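PDB 1U5K: DNA repair protein RecO from Deinococcus radiodurans, which is probably involved in DNA repair and in recombination by the RecF pathway, and carries a bound zinc ion. Local coordinates for residues V25-P30 with H54-Q59; S48-F53 with K72-E77; A99-Q104 with H230-L235. All coordinates share one frame; numbering follows the deposited sequence.

Overall arrangement
Contacts 1 and 2 belong to the N-terminal OB-type sheet, and contact 3 to the helical part that follows it. The centres of contacts 1 and 2 are about 7 Å apart. Strands 55-61 and 69-78, which they use, are sheet neighbours, joined by bonds such as V75 N to G57 O at 2.7 Å; along the chain their segments alternate. Contact 3 comes later, joining helix 86-102 to the chain after helix 211-225. Its centre is about 18 Å from that of contact 1, the two touching where L28 of contact 1 packs on A99 of contact 3, and about 23 Å from that of contact 2. The OB part thus rests directly on the helical part, with the four-cysteine zinc site away from all three contacts.

Contact 1 (V25-P30 with H54-Q59); sequences VTLLTP and HHVGVQ
L27 on strand 23-29 meets V56 and V58 on strand 55-61 entirely through methyl groups, with no hydrogen bond between the two segments. The link is apolar. CD1 of L27 does all the touching: it lies 4.0 Å from CG2 of V56 and 4.2 Å from CG2 of V58, so one leucine methyl serves two valines placed two residues apart on the same side of their strand. The backbones stay well apart, 8.9 Å between the CA atoms of L27 and V56, and the long leucine side chain spans that gap, crossing V56 at about a right angle. With CG anti to its carbonyl carbon (chi1 -50°) and CD1 extended from there (chi2 -169°), L27 holds this methyl at the far end of its reach. Short, beta-branched valines suit the receiving strand, because they offer methyls close to the backbone and favour extended conformations. All three residues are buried, and V12 of strand 5-17 also packs on L27, while A74 of strand 69-78 packs on V58.

Polar bonds belong to the surroundings. L27 pairs through its backbone with L34, and L28 with I11, which fixes strand 23-29 between its two neighbours. On the other strand the CB of H55 points away from strand 23-29, and NE2 of its ring is hydrogen-bonded to OG of S9. Leucine and valine meeting across the interior from strands that are not sheet neighbours is what the closed, curled sheet of an OB fold produces, in keeping with the N-terminal RecO family.

Contact 2 (S48-F53 with K72-E77); sequences SSLNLF and KQAVLE
S49, in the irregular loop that follows strand 32-38, comes alongside strand 69-78 with its CA 5.6 Å from that of L76, yet no hydrogen bond joins the two segments. The loop turns sharply here, L50 being the centre of an inverse gamma turn, with a weak backbone bond from N51 N to S49 O. A74 and L76, whose CB atoms point toward the loop, receive it. OG of S49 lies 3.7 Å from CB of A74, and CB of S49 is 4.4 Å from CB of L76, so the serine rests against both. At chi1 69° its hydroxyl stands between its own backbone N and carbonyl carbon, where it bonds to the carbonyl oxygen of L46. Serine can therefore lie against an apolar methyl with its polar end satisfied. L50 reaches across less directly, its CD2 ending 4.3 Å from CB of A74, and this buried leucine also packs on V25 of strand 23-29. Alanine suits the strand position, since a single methyl lets both loop residues approach.

The loop is braced from within by N51, whose ND2 gives a hydrogen bond of 2.7 Å to S48 O at 164°. That oxygen lies in the amide plane of N51, whereas the nitrogen comes in above the carbonyl plane of S48. Beyond the turn, H54 ND1 bonds to S49 O, and R15 of strand 5-17 bonds to L50 O. None of these hydrogen bonds crosses to 72-77, which leaves the meeting with the strand to van der Waals contact alone.

Contact 3 (A99-Q104 with H230-L235); sequences ADALFQ and HSWRQL
A101, in the last turn of helix 86-102, faces the 3-10 segment 231-235, with its CA 6.3 Å from that of H230. H230 itself has left-handed backbone angles (52°/49°), which lead the chain into the 3-10 segment.

The methyl of A101 carries the contact. Its CB lies 3.3 Å from CD1 of W232, a close approach, and 4.0 Å from ND1 of H230, meeting both rings obliquely. Alanine suits this spot, its one methyl already lying close to the indole. The two aromatic residues are tied together: NE1 of W232 gives a hydrogen bond of 2.9 Å to ND1 of H230 at 154°, the acceptor lying nearly in the indole plane. ND1 therefore acts as acceptor, while NE2 of H230 bonds to V226 O, so both ring nitrogens are engaged and the imidazole's rotation is set. A leucine here would probably leave the indole N-H and the carbonyl of V226 without their mates, and the tryptophan freer to turn. H230 O is gripped twice by R233, its N at 3.2 Å and its NH1 at 3.1 Å, from opposite faces of the carbonyl plane. CG of R233 lies over the centre of one indole face, 3.8 Å above the ring plane.

W232 makes an edge-to-face stack with F98, and S231 OG bonds to A84 O of the second subunit. A helix end with a small residue, packed on H230 and W232 at the start of a 3-10 segment, here joins helix 86-102 to the chain after helix 211-225 within the helical part of RecO, beside the subunit interface.

Contact 1 (V25-P30 with H54-Q59)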
loop_
_atom_site.group_PDB
_atom_site.type_symbol
_atom_site.label_atom_id
_atom_site.label_comp_id
_atom_site.label_asym_id
_atom_site.label_seq_id
_atom_site.Cartn_x
_atom_site.Cartn_y
_atom_site.Cartn_z
ATOM N N VAL A 25 -7.971 5.400 15.560
ATOM C CA VAL A 25 -8.882 5.566 14.441
ATOM C C VAL A 25 -8.638 6.870 13.729
ATOM O O VAL A 25 -8.242 7.870 14.320
ATOM C CB VAL A 25 -10.357 5.526 14.838
ATOM C CG1 VAL A 25 -10.778 4.096 15.070
ATOM C CG2 VAL A 25 -10.639 6.423 16.025
ATOM N N THR A 26 -8.852 6.826 12.420
ATOM C CA THR A 26 -8.961 8.049 11.660
ATOM C C THR A 26 -10.423 8.213 11.266
ATOM O O THR A 26 -11.071 7.262 10.836
ATOM C CB THR A 26 -8.028 7.987 10.467
ATOM O OG1 THR A 26 -6.680 7.942 10.937
ATOM C CG2 THR A 26 -8.084 9.278 9.670
ATOM N N LEU A 27 -10.922 9.431 11.409
ATOM C CA LEU A 27 -12.280 9.753 11.026
ATOM C C LEU A 27 -12.286 10.875 10.006
ATOM O O LEU A 27 -11.498 11.823 10.054
ATOM C CB LEU A 27 -13.113 10.190 12.225
ATOM C CG LEU A 27 -13.199 9.402 13.530
ATOM C CD1 LEU A 27 -14.331 10.050 14.305
ATOM C CD2 LEU A 27 -13.505 7.974 13.321
ATOM N N LEU A 28 -13.217 10.772 9.070
ATOM C CA LEU A 28 -13.576 11.931 8.275
ATOM C C LEU A 28 -14.834 12.545 8.878
ATOM O O LEU A 28 -15.812 11.847 9.125
ATOM C CB LEU A 28 -13.746 11.529 6.817
ATOM C CG LEU A 28 -12.499 10.959 6.152
ATOM C CD1 LEU A 28 -12.888 10.642 4.733
ATOM C CD2 LEU A 28 -11.297 11.876 6.250
ATOM N N THR A 29 -14.773 13.850 9.112
ATOM C CA THR A 29 -15.821 14.652 9.739
ATOM C C THR A 29 -16.091 15.960 9.001
ATOM O O THR A 29 -15.221 16.431 8.266
ATOM C CB THR A 29 -15.477 15.008 11.202
ATOM O OG1 THR A 29 -14.634 16.171 11.281
ATOM C CG2 THR A 29 -14.720 13.878 11.863
ATOM N N PRO A 30 -17.254 16.566 9.243
ATOM C CA PRO A 30 -17.575 17.844 8.603
ATOM C C PRO A 30 -16.617 18.971 8.971
ATOM O O PRO A 30 -16.518 19.920 8.196
ATOM C CB PRO A 30 -19.026 18.118 9.018
ATOM C CG PRO A 30 -19.292 17.283 10.192
ATOM C CD PRO A 30 -18.358 16.094 10.096
ATOM N N HIS A 54 -18.494 3.077 10.153
ATOM C CA HIS A 54 -19.502 3.548 11.093
ATOM C C HIS A 54 -19.463 5.066 11.203
ATOM O O HIS A 54 -18.382 5.660 11.195
ATOM C CB HIS A 54 -19.238 2.946 12.471
ATOM C CG HIS A 54 -19.633 1.510 12.608
ATOM N ND1 HIS A 54 -19.463 0.817 13.787
ATOM C CD2 HIS A 54 -20.237 0.651 11.751
ATOM C CE1 HIS A 54 -19.922 -0.415 13.642
ATOM N NE2 HIS A 54 -20.426 -0.531 12.427
ATOM N N HIS A 55 -20.634 5.694 11.272
ATOM C CA HIS A 55 -20.751 7.115 11.597
ATOM C C HIS A 55 -20.875 7.141 13.115
ATOM O O HIS A 55 -21.834 6.592 13.661
ATOM C CB HIS A 55 -21.968 7.764 10.910
ATOM C CG HIS A 55 -22.010 9.260 10.990
ATOM N ND1 HIS A 55 -22.430 10.046 9.939
ATOM C CD2 HIS A 55 -21.649 10.120 11.972
ATOM C CE1 HIS A 55 -22.343 11.321 10.277
ATOM N NE2 HIS A 55 -21.856 11.394 11.504
ATOM N N VAL A 56 -19.882 7.718 13.786
ATOM C CA VAL A 56 -19.847 7.787 15.240
ATOM C C VAL A 56 -19.822 9.219 15.750
ATOM O O VAL A 56 -19.325 10.121 15.076
ATOM C CB VAL A 56 -18.661 7.013 15.819
ATOM C CG1 VAL A 56 -18.753 5.557 15.412
ATOM C CG2 VAL A 56 -17.325 7.635 15.400
ATOM N N GLY A 57 -20.387 9.415 16.936
ATOM C CA GLY A 57 -20.219 10.615 17.736
ATOM C C GLY A 57 -19.206 10.294 18.821
ATOM O O GLY A 57 -19.262 9.247 19.466
ATOM N N VAL A 58 -18.217 11.165 18.963
ATOM C CA VAL A 58 -17.130 10.943 19.902
ATOM C C VAL A 58 -16.877 12.216 20.693
ATOM O O VAL A 58 -16.921 13.318 20.154
ATOM C CB VAL A 58 -15.790 10.566 19.231
ATOM C CG1 VAL A 58 -15.839 9.147 18.688
ATOM C CG2 VAL A 58 -15.375 11.541 18.142
ATOM N N GLN A 59 -16.617 12.036 21.982
ATOM C CA GLN A 59 -16.046 13.089 22.800
ATOM C C GLN A 59 -14.546 12.849 22.872
ATOM O O GLN A 59 -14.086 11.808 23.322
ATOM C CB GLN A 59 -16.671 13.075 24.193
ATOM C CG GLN A 59 -16.170 14.179 25.101
ATOM C CD GLN A 59 -16.968 14.227 26.380
ATOM O OE1 GLN A 59 -17.950 14.963 26.452
ATOM N NE2 GLN A 59 -16.597 13.407 27.356
#

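Contact 2 (S48-F53 with K72-E77)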
loop_
_atom_site.group_PDB
_atom_site.type_symbol
_atom_site.label_atom_id
_atom_site.label_comp_id
_atom_site.label_asym_id
_atom_site.label_seq_id
_atom_site.Cartn_x
_atom_site.Cartn_y
_atom_site.Cartn_z
ATOM N N SER A 48 -16.629 -2.037 19.483
ATOM C CA SER A 48 -17.499 -2.361 18.359
ATOM C C SER A 48 -17.964 -1.126 17.592
ATOM O O SER A 48 -18.086 -1.181 16.362
ATOM C CB SER A 48 -18.713 -3.151 18.843
ATOM O OG SER A 48 -19.467 -2.329 19.711
ATOM N N SER A 49 -18.216 -0.032 18.309
ATOM C CA SER A 49 -18.604 1.215 17.655
ATOM C C SER A 49 -17.518 1.776 16.731
ATOM O O SER A 49 -17.842 2.252 15.644
ATOM C CB SER A 49 -19.068 2.286 18.649
ATOM O OG SER A 49 -17.996 2.769 19.444
ATOM N N LEU A 50 -16.243 1.691 17.100
ATOM C CA LEU A 50 -15.205 2.307 16.283
ATOM C C LEU A 50 -14.749 1.417 15.121
ATOM O O LEU A 50 -13.561 1.146 14.961
ATOM C CB LEU A 50 -14.042 2.725 17.178
ATOM C CG LEU A 50 -14.272 3.871 18.169
ATOM C CD1 LEU A 50 -13.011 4.057 19.000
ATOM C CD2 LEU A 50 -14.636 5.187 17.512
ATOM N N ASN A 51 -15.676 0.885 14.332
ATOM C CA ASN A 51 -15.273 0.040 13.214
ATOM C C ASN A 51 -15.471 0.746 11.883
ATOM O O ASN A 51 -16.219 1.717 11.803
ATOM C CB ASN A 51 -16.014 -1.297 13.228
ATOM C CG ASN A 51 -15.350 -2.302 14.143
ATOM O OD1 ASN A 51 -14.324 -2.912 13.807
ATOM N ND2 ASN A 51 -15.933 -2.455 15.327
ATOM N N LEU A 52 -14.788 0.240 10.863
ATOM C CA LEU A 52 -14.778 0.889 9.564
ATOM C C LEU A 52 -16.191 1.165 9.095
ATOM O O LEU A 52 -17.072 0.308 9.198
ATOM C CB LEU A 52 -14.089 0.062 8.479
ATOM C CG LEU A 52 -12.589 0.222 8.325
ATOM C CD1 LEU A 52 -12.091 -0.526 7.098
ATOM C CD2 LEU A 52 -12.239 1.668 8.246
ATOM N N PHE A 53 -16.347 2.388 8.602
ATOM C CA PHE A 53 -17.546 2.815 7.905
ATOM C C PHE A 53 -18.686 3.194 8.849
ATOM O O PHE A 53 -19.721 3.672 8.402
ATOM C CB PHE A 53 -17.977 1.830 6.811
ATOM C CG PHE A 53 -16.835 1.289 5.976
ATOM C CD1 PHE A 53 -16.708 -0.069 5.744
ATOM C CD2 PHE A 53 -15.827 2.113 5.517
ATOM C CE1 PHE A 53 -15.647 -0.595 5.000
ATOM C CE2 PHE A 53 -14.768 1.607 4.793
ATOM C CZ PHE A 53 -14.661 0.257 4.528
ATOM N N LYS A 72 -12.886 9.682 24.713
ATOM C CA LYS A 72 -13.415 9.505 26.059
ATOM C C LYS A 72 -14.762 8.792 25.980
ATOM O O LYS A 72 -15.077 7.954 26.825
ATOM C CB LYS A 72 -13.490 10.856 26.782
ATOM C CG LYS A 72 -12.113 11.461 27.088
ATOM C CD LYS A 72 -11.953 11.974 28.535
ATOM C CE LYS A 72 -10.561 12.521 28.917
ATOM N NZ LYS A 72 -10.452 13.748 29.793
ATOM N N GLN A 73 -15.566 9.135 24.980
ATOM C CA GLN A 73 -16.823 8.436 24.725
ATOM C C GLN A 73 -17.072 8.286 23.225
ATOM O O GLN A 73 -16.607 9.072 22.403
ATOM C CB GLN A 73 -18.002 9.188 25.342
ATOM C CG GLN A 73 -18.046 9.219 26.861
ATOM C CD GLN A 73 -19.010 10.271 27.371
ATOM O OE1 GLN A 73 -19.964 10.618 26.677
ATOM N NE2 GLN A 73 -18.775 10.778 28.577
ATOM N N ALA A 74 -17.837 7.263 22.871
ATOM C CA ALA A 74 -18.174 7.018 21.475
ATOM C C ALA A 74 -19.570 6.423 21.410
ATOM O O ALA A 74 -19.895 5.502 22.155
ATOM C CB ALA A 74 -17.152 6.088 20.842
ATOM N N VAL A 75 -20.380 6.968 20.510
ATOM C CA VAL A 75 -21.771 6.569 20.346
ATOM C C VAL A 75 -22.018 6.298 18.861
ATOM O O VAL A 75 -21.745 7.148 18.012
ATOM C CB VAL A 75 -22.671 7.708 20.871
ATOM C CG1 VAL A 75 -24.079 7.633 20.299
ATOM C CG2 VAL A 75 -22.701 7.659 22.397
ATOM N N LEU A 76 -22.530 5.116 18.542
ATOM C CA LEU A 76 -22.868 4.779 17.170
ATOM C C LEU A 76 -24.087 5.563 16.670
ATOM O O LEU A 76 -25.174 5.485 17.239
ATOM C CB LEU A 76 -23.037 3.266 17.050
ATOM C CG LEU A 76 -23.376 2.725 15.664
ATOM C CD1 LEU A 76 -22.169 2.905 14.757
ATOM C CD2 LEU A 76 -23.775 1.261 15.784
ATOM N N GLU A 77 -23.903 6.350 15.614
ATOM C CA GLU A 77 -24.956 7.186 15.049
ATOM C C GLU A 77 -25.563 6.653 13.753
ATOM O O GLU A 77 -26.643 7.059 13.346
ATOM C CB GLU A 77 -24.441 8.606 14.822
ATOM C CG GLU A 77 -24.099 9.254 16.152
ATOM C CD GLU A 77 -23.515 10.648 16.063
ATOM O OE1 GLU A 77 -23.191 11.143 14.963
ATOM O OE2 GLU A 77 -23.379 11.260 17.142
#

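Contact 3 (A99-Q104 with H230-L235)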
loop_
_atom_site.group_PDB
_atom_site.type_symbol
_atom_site.label_atom_id
_atom_site.label_comp_id
_atom_site.label_asym_id
_atom_site.label_seq_id
_atom_site.Cartn_x
_atom_site.Cartn_y
_atom_site.Cartn_z
ATOM N N ALA A 99 -10.182 9.004 -0.385
ATOM C CA ALA A 99 -10.469 10.320 0.187
ATOM C C ALA A 99 -9.343 10.824 1.098
ATOM O O ALA A 99 -8.948 11.991 1.042
ATOM C CB ALA A 99 -11.795 10.323 0.919
ATOM N N ASP A 100 -8.780 9.914 1.884
ATOM C CA ASP A 100 -7.714 10.265 2.817
ATOM C C ASP A 100 -6.468 10.701 2.071
ATOM O O ASP A 100 -5.744 11.563 2.547
ATOM C CB ASP A 100 -7.336 9.088 3.707
ATOM C CG ASP A 100 -6.480 9.506 4.890
ATOM O OD1 ASP A 100 -6.694 10.556 5.523
ATOM O OD2 ASP A 100 -5.512 8.818 5.235
ATOM N N ALA A 101 -6.240 10.086 0.915
ATOM C CA ALA A 101 -5.074 10.355 0.106
ATOM C C ALA A 101 -5.241 11.650 -0.666
ATOM O O ALA A 101 -4.260 12.354 -0.910
ATOM C CB ALA A 101 -4.850 9.202 -0.826
ATOM N N LEU A 102 -6.482 11.963 -1.033
ATOM C CA LEU A 102 -6.733 13.056 -1.960
ATOM C C LEU A 102 -6.664 14.413 -1.256
ATOM O O LEU A 102 -6.153 15.381 -1.813
ATOM C CB LEU A 102 -8.056 12.863 -2.700
ATOM C CG LEU A 102 -8.554 14.037 -3.539
ATOM C CD1 LEU A 102 -7.647 14.174 -4.743
ATOM C CD2 LEU A 102 -9.993 13.853 -3.990
ATOM N N PHE A 103 -7.197 14.469 -0.047
ATOM C CA PHE A 103 -7.290 15.680 0.743
ATOM C C PHE A 103 -6.137 15.741 1.745
ATOM O O PHE A 103 -6.036 14.905 2.635
ATOM C CB PHE A 103 -8.618 15.676 1.500
ATOM C CG PHE A 103 -9.815 15.827 0.612
ATOM C CD1 PHE A 103 -10.429 14.713 0.063
ATOM C CD2 PHE A 103 -10.308 17.084 0.298
ATOM C CE1 PHE A 103 -11.530 14.873 -0.777
ATOM C CE2 PHE A 103 -11.408 17.248 -0.539
ATOM C CZ PHE A 103 -12.009 16.138 -1.086
ATOM N N GLN A 104 -5.283 16.750 1.613
ATOM C CA GLN A 104 -4.240 17.023 2.604
ATOM C C GLN A 104 -4.843 17.704 3.825
ATOM O O GLN A 104 -5.996 18.150 3.794
ATOM C CB GLN A 104 -3.174 17.951 2.014
ATOM C CG GLN A 104 -2.613 17.468 0.696
ATOM C CD GLN A 104 -2.240 15.997 0.773
ATOM O OE1 GLN A 104 -2.922 15.138 0.207
ATOM N NE2 GLN A 104 -1.169 15.702 1.494
ATOM N N HIS A 230 -0.057 6.966 -2.303
ATOM C CA HIS A 230 -1.215 6.521 -3.075
ATOM C C HIS A 230 -1.372 4.996 -3.040
ATOM O O HIS A 230 -1.591 4.314 -4.044
ATOM C CB HIS A 230 -1.164 7.142 -4.476
ATOM C CG HIS A 230 -1.253 8.638 -4.443
ATOM N ND1 HIS A 230 -2.365 9.299 -3.976
ATOM C CD2 HIS A 230 -0.326 9.594 -4.687
ATOM C CE1 HIS A 230 -2.131 10.596 -3.951
ATOM N NE2 HIS A 230 -0.906 10.802 -4.396
ATOM N N SER A 231 -1.307 4.484 -1.815
ATOM C CA SER A 231 -1.630 3.097 -1.497
ATOM C C SER A 231 -3.083 2.707 -1.776
ATOM O O SER A 231 -3.468 1.542 -1.857
ATOM C CB SER A 231 -1.219 2.811 -0.053
ATOM O OG SER A 231 -1.890 3.626 0.892
ATOM N N TRP A 232 -3.958 3.691 -1.869
ATOM C CA TRP A 232 -5.343 3.440 -2.230
ATOM C C TRP A 232 -5.475 2.757 -3.576
ATOM O O TRP A 232 -6.486 2.123 -3.859
ATOM C CB TRP A 232 -6.124 4.753 -2.230
ATOM C CG TRP A 232 -5.696 5.739 -3.255
ATOM C CD1 TRP A 232 -4.795 6.735 -3.080
ATOM C CD2 TRP A 232 -6.158 5.836 -4.609
ATOM N NE1 TRP A 232 -4.629 7.428 -4.251
ATOM C CE2 TRP A 232 -5.468 6.908 -5.204
ATOM C CE3 TRP A 232 -7.083 5.135 -5.382
ATOM C CZ2 TRP A 232 -5.694 7.305 -6.525
ATOM C CZ3 TRP A 232 -7.299 5.523 -6.707
ATOM C CH2 TRP A 232 -6.587 6.583 -7.271
ATOM N N ARG A 233 -4.445 2.848 -4.413
ATOM C CA ARG A 233 -4.448 2.140 -5.685
ATOM C C ARG A 233 -4.431 0.613 -5.597
ATOM O O ARG A 233 -4.866 -0.039 -6.532
ATOM C CB ARG A 233 -3.290 2.599 -6.554
ATOM C CG ARG A 233 -3.464 4.022 -7.018
ATOM C CD ARG A 233 -2.231 4.833 -6.848
ATOM N NE ARG A 233 -1.195 4.465 -7.774
ATOM C CZ ARG A 233 0.095 4.313 -7.481
ATOM N NH1 ARG A 233 0.605 4.406 -6.259
ATOM N NH2 ARG A 233 0.914 4.019 -8.480
ATOM N N GLN A 234 -4.062 0.069 -4.443
ATOM C CA GLN A 234 -4.260 -1.341 -4.125
ATOM C C GLN A 234 -5.725 -1.790 -4.225
ATOM O O GLN A 234 -6.040 -2.963 -4.456
ATOM C CB GLN A 234 -3.750 -1.576 -2.708
ATOM C CG GLN A 234 -2.258 -1.424 -2.532
ATOM C CD GLN A 234 -1.516 -2.333 -3.501
ATOM O OE1 GLN A 234 -1.627 -3.562 -3.431
ATOM N NE2 GLN A 234 -0.828 -1.732 -4.452
ATOM N N LEU A 235 -6.645 -0.848 -4.046
ATOM C CA LEU A 235 -8.058 -1.170 -4.055
ATOM C C LEU A 235 -8.820 -0.886 -5.348
ATOM O O LEU A 235 -10.019 -1.155 -5.425
ATOM C CB LEU A 235 -8.737 -0.465 -2.881
ATOM C CG LEU A 235 -8.099 -0.757 -1.532
ATOM C CD1 LEU A 235 -8.738 0.096 -0.456
ATOM C CD2 LEU A 235 -8.083 -2.238 -1.163
#